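Local coordinates for m3DLH protein (Halieaceae bacterium, PDB 7JKA) that probably hydrolyses dienelactones or related esters as an alpha/beta-hydrolase of the dienelactone hydrolase family, and possibly also acts on phosphotriesters, at residues 63-67 with 68-72; 237-240 with 241-245. All blocks are in the same frame, centred on the assembly; numbering follows the deposited sequence. Where two conformers were deposited one is given.

In the fold
Following the chain from its N terminus, strand 42-48 leads into helix 56-67, and contact 1 (63-67 with 68-72) closes the tight turn that carries this helix into strand 71-74, completing a beta-alpha-beta unit. Contact 2 (237-240 with 241-245) comes far later, inside helix 232-250, and closes only successive helical turns. The two lie in series along the chain, neither enclosing nor crossing the other. In space their centres are about 14 Å apart and their side chains meet: L65 touches both M242 and W239, R64 packs on W239, and L68 on R243. The end of helix 56-67 is thereby joined to helix 232-250, which itself lies over strands 150-154, 172-178 and 203-208.

Contact 1 of 2, residues 63-67 with 68-72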
loop_
_atom_site.group_PDB
_atom_site.type_symbol
_atom_site.label_atom_id
_atom_site.label_comp_id
_atom_site.label_asym_id
_atom_site.label_seq_id
_atom_site.Cartn_x
_atom_site.Cartn_y
_atom_site.Cartn_z
ATOM N N ARG A 63 5.173 3.204 11.525
ATOM C CA ARG A 63 5.755 4.052 12.560
ATOM C C ARG A 63 6.102 5.431 12.013
ATOM O O ARG A 63 5.799 6.445 12.643
ATOM C CB ARG A 63 6.991 3.380 13.145
ATOM C CG ARG A 63 7.476 3.982 14.443
ATOM C CD ARG A 63 8.870 3.472 14.769
ATOM N NE ARG A 63 9.809 3.979 13.771
ATOM C CZ ARG A 63 10.283 5.220 13.745
ATOM N NH1 ARG A 63 9.934 6.093 14.685
ATOM N NH2 ARG A 63 11.119 5.587 12.781
ATOM N N ARG A 64 6.724 5.487 10.830
ATOM C CA ARG A 64 7.093 6.777 10.251
ATOM C C ARG A 64 5.860 7.624 9.969
ATOM O O ARG A 64 5.870 8.840 10.192
ATOM C CB ARG A 64 7.915 6.553 8.983
ATOM C CG ARG A 64 9.253 5.869 9.240
ATOM C CD ARG A 64 10.017 5.642 7.917
ATOM N NE ARG A 64 11.221 4.861 8.172
ATOM C CZ ARG A 64 12.056 4.444 7.227
ATOM N NH1 ARG A 64 11.815 4.733 5.952
ATOM N NH2 ARG A 64 13.118 3.728 7.559
ATOM N N LEU A 65 4.767 6.988 9.528
ATOM C CA LEU A 65 3.524 7.719 9.290
ATOM C C LEU A 65 2.947 8.283 10.591
ATOM O O LEU A 65 2.437 9.409 10.617
ATOM C CB LEU A 65 2.515 6.794 8.607
ATOM C CG LEU A 65 2.873 6.493 7.137
ATOM C CD1 LEU A 65 2.047 5.309 6.714
ATOM C CD2 LEU A 65 2.594 7.679 6.217
ATOM N N ALA A 66 2.996 7.510 11.674
ATOM C CA ALA A 66 2.590 8.047 12.972
ATOM C C ALA A 66 3.428 9.268 13.344
ATOM O O ALA A 66 2.917 10.225 13.945
ATOM C CB ALA A 66 2.712 6.964 14.050
ATOM N N GLY A 67 4.723 9.263 12.988
ATOM C CA GLY A 67 5.554 10.425 13.267
ATOM C C GLY A 67 5.177 11.653 12.464
ATOM O O GLY A 67 5.564 12.763 12.834
ATOM N N LEU A 68 4.405 11.476 11.397
ATOM C CA LEU A 68 3.878 12.581 10.610
ATOM C C LEU A 68 2.522 13.056 11.096
ATOM O O LEU A 68 1.956 13.979 10.496
ATOM C CB LEU A 68 3.761 12.161 9.140
ATOM C CG LEU A 68 5.102 11.848 8.481
ATOM C CD1 LEU A 68 4.885 11.296 7.075
ATOM C CD2 LEU A 68 5.996 13.087 8.490
ATOM N N GLY A 69 1.987 12.450 12.154
ATOM C CA GLY A 69 0.684 12.817 12.678
ATOM C C GLY A 69 -0.466 11.999 12.137
ATOM O O GLY A 69 -1.622 12.436 12.236
ATOM N N TYR A 70 -0.200 10.833 11.571
ATOM C CA TYR A 70 -1.264 9.973 11.072
ATOM C C TYR A 70 -1.470 8.793 12.023
ATOM O O TYR A 70 -0.666 8.541 12.915
ATOM C CB TYR A 70 -0.944 9.466 9.668
ATOM C CG TYR A 70 -0.575 10.561 8.695
ATOM C CD1 TYR A 70 -1.286 11.753 8.660
ATOM C CD2 TYR A 70 0.487 10.405 7.837
ATOM C CE1 TYR A 70 -0.954 12.741 7.783
ATOM C CE2 TYR A 70 0.833 11.397 6.952
ATOM C CZ TYR A 70 0.104 12.552 6.928
ATOM O OH TYR A 70 0.428 13.560 6.051
ATOM N N ALA A 71 -2.569 8.072 11.819
ATOM C CA ALA A 71 -2.805 6.768 12.433
ATOM C C ALA A 71 -2.706 5.755 11.315
ATOM O O ALA A 71 -3.470 5.837 10.357
ATOM C CB ALA A 71 -4.188 6.701 13.090
ATOM N N ALA A 72 -1.751 4.830 11.414
ATOM C CA ALA A 72 -1.405 3.959 10.308
ATOM C C ALA A 72 -1.598 2.508 10.728
ATOM O O ALA A 72 -1.034 2.067 11.732
ATOM C CB ALA A 72 0.039 4.231 9.867
#
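L65 and Y70 pass each other at a slant at the C-terminal end of helix 56-67, and their touch is made by one branch of the leucine: L65 CD2 rests 3.8 Å from Y70 CD2, with Y70 CE2 a little farther off. The other flank of L65 serves the strand, for A72 points its CB at the helix and meets L65 CB at 3.8 Å, with L65 CD1 close by. With CG beside the backbone N and anti to the carbonyl carbon (chi1 -72°), the L65 branch point faces the returning chain; CD1 goes to A72 and CD2 to Y70. L68 approaches L65 more loosely, by its CD1, while L68 CB packs against L65 O. On the helix before the turn, R64 leads its guanidinium away to salt bridges with E60 and E235.

Backbone bonds accompany this packing. L65 O is gripped twice: Y70 N donates at 3.1 Å, tilted from the carbonyl plane, and L68 N at 3.0 Å from the opposite face. G69 N bonds A66 O at 3.0 Å from above that carbonyl's plane. G69 has positive phi (93°), a conformation in which the lack of a CB avoids a clash with L68 O, and the chain turns back here toward strand 71-74. A further CA-H...O contact joins A66 CA to Y70 O at 3.3 Å, nearly straight at the hydrogen. L68 O sits over the centre of the Y70 ring, about 4.1 Å above its plane.

L65 also packs on V45 and V47 of strand 42-48, and A72 pairs by backbone bonds with H33 of strand 27-35. Y70 N to L65 O and G69 N to A66 O, with the positive phi of G69, make a Schellman motif, here ending the helix of a beta-alpha-beta crossover in an alpha/beta-hydrolase sheet.

Contact 2 of 2, residues 237-240 with 241-245; sequences RSWT and AMRNL
W239 and M242, one turn apart on helix 232-250, form a Met-aromatic contact on a long helix packed against the central sheet of the alpha/beta-hydrolase fold. The methyl does most of the touching: M242 CE lies over one face of the W239 indole, 3.5 Å from the centroid of the six-membered ring and only 5° off its normal, a CH-pi contact. M242 SD lies over the same W239 six-membered ring, 4.0 Å from its centroid. The M242 side chain leaves anti to its backbone N (chi1 179°) and bends at its last torsion (chi3 74°), which sets the methyl over the ring. M242 also packs on V152 and F154 of strand 150-154.

Backbone bonds hold the turns together. A241 N, M242 N, R243 N and N244 N each donate to the carbonyl four residues earlier, as in a regular alpha-helix; R243 N to W239 O measures 2.9 Å.

Polar side chains lean back on the helix too: S238 OG bonds T234 O and E235 O, and T240 OG1 bonds A236 O.

Van der Waals contacts supply the rest: the T240 methyl CG2 lies alongside the amide of N244, 3.8 Å from ND2, and R243 slants past the indole with its CD 4.0 Å from W239 CD1.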
loop_
_atom_site.group_PDB
_atom_site.type_symbol
_atom_site.label_atom_id
_atom_site.label_comp_id
_atom_site.label_asym_id
_atom_site.label_seq_id
_atom_site.Cartn_x
_atom_site.Cartn_y
_atom_site.Cartn_z
ATOM N N ARG A 237 12.963 10.496 -1.989
ATOM C CA ARG A 237 12.168 11.304 -2.913
ATOM C C ARG A 237 10.718 10.836 -2.969
ATOM O O ARG A 237 9.787 11.655 -2.973
ATOM C CB ARG A 237 12.773 11.253 -4.316
ATOM C CG ARG A 237 14.091 11.991 -4.457
ATOM C CD ARG A 237 14.782 11.530 -5.715
ATOM N NE ARG A 237 15.925 12.372 -5.986
ATOM C CZ ARG A 237 16.752 12.176 -7.013
ATOM N NH1 ARG A 237 16.555 11.170 -7.852
ATOM N NH2 ARG A 237 17.769 13.006 -7.208
ATOM N N SER A 238 10.508 9.524 -3.084
ATOM C CA SER A 238 9.151 9.007 -3.168
ATOM C C SER A 238 8.394 9.201 -1.856
ATOM O O SER A 238 7.196 9.486 -1.881
ATOM C CB SER A 238 9.168 7.529 -3.567
ATOM O OG SER A 238 9.885 6.723 -2.645
ATOM N N TRP A 239 9.068 9.085 -0.703
ATOM C CA TRP A 239 8.392 9.376 0.561
ATOM C C TRP A 239 7.975 10.841 0.620
ATOM O O TRP A 239 6.872 11.170 1.078
ATOM C CB TRP A 239 9.317 9.042 1.724
ATOM C CG TRP A 239 8.655 8.947 3.059
ATOM C CD1 TRP A 239 8.781 9.830 4.097
ATOM C CD2 TRP A 239 7.782 7.904 3.513
ATOM N NE1 TRP A 239 8.023 9.400 5.164
ATOM C CE2 TRP A 239 7.413 8.218 4.840
ATOM C CE3 TRP A 239 7.283 6.729 2.939
ATOM C CZ2 TRP A 239 6.561 7.400 5.605
ATOM C CZ3 TRP A 239 6.443 5.914 3.698
ATOM C CH2 TRP A 239 6.091 6.256 5.015
ATOM N N THR A 240 8.841 11.737 0.149
ATOM C CA THR A 240 8.478 13.149 0.103
ATOM C C THR A 240 7.297 13.377 -0.828
ATOM O O THR A 240 6.396 14.163 -0.519
ATOM C CB THR A 240 9.683 13.974 -0.354
ATOM O OG1 THR A 240 10.685 13.916 0.668
ATOM C CG2 THR A 240 9.315 15.447 -0.599
ATOM N N ALA A 241 7.294 12.714 -1.993
ATOM C CA ALA A 241 6.164 12.885 -2.901
ATOM C C ALA A 241 4.869 12.419 -2.251
ATOM O O ALA A 241 3.834 13.076 -2.391
ATOM C CB ALA A 241 6.429 12.143 -4.214
ATOM N N MET A 242 4.912 11.295 -1.521
ATOM C CA MET A 242 3.757 10.832 -0.761
ATOM C C MET A 242 3.316 11.873 0.255
ATOM O O MET A 242 2.123 12.191 0.360
ATOM C CB MET A 242 4.111 9.533 -0.049
ATOM C CG MET A 242 2.976 8.953 0.802
ATOM S SD MET A 242 3.607 7.864 2.091
ATOM C CE MET A 242 4.273 9.102 3.205
ATOM N N ARG A 243 4.265 12.406 1.028
ATOM C CA ARG A 243 3.925 13.417 2.027
ATOM C C ARG A 243 3.305 14.653 1.386
ATOM O O ARG A 243 2.353 15.219 1.926
ATOM C CB ARG A 243 5.162 13.811 2.834
ATOM C CG ARG A 243 5.672 12.758 3.792
ATOM C CD ARG A 243 6.835 13.330 4.620
ATOM N NE ARG A 243 6.386 14.441 5.466
ATOM C CZ ARG A 243 7.180 15.182 6.241
ATOM N NH1 ARG A 243 8.484 14.942 6.298
ATOM N NH2 ARG A 243 6.663 16.154 6.976
ATOM N N ASN A 244 3.833 15.093 0.236
ATOM C CA ASN A 244 3.258 16.267 -0.432
ATOM C C ASN A 244 1.821 16.007 -0.866
ATOM O O ASN A 244 0.974 16.902 -0.787
ATOM C CB ASN A 244 4.083 16.675 -1.656
ATOM C CG ASN A 244 5.477 17.210 -1.307
ATOM O OD1 ASN A 244 5.731 17.698 -0.213
ATOM N ND2 ASN A 244 6.385 17.140 -2.287
ATOM N N LEU A 245 1.538 14.797 -1.366
ATOM C CA LEU A 245 0.175 14.452 -1.772
ATOM C C LEU A 245 -0.750 14.399 -0.566
ATOM O O LEU A 245 -1.855 14.955 -0.591
ATOM C CB LEU A 245 0.155 13.108 -2.502
ATOM C CG LEU A 245 -1.222 12.677 -3.025
ATOM C CD1 LEU A 245 -1.792 13.710 -3.998
ATOM C CD2 LEU A 245 -1.124 11.319 -3.698
#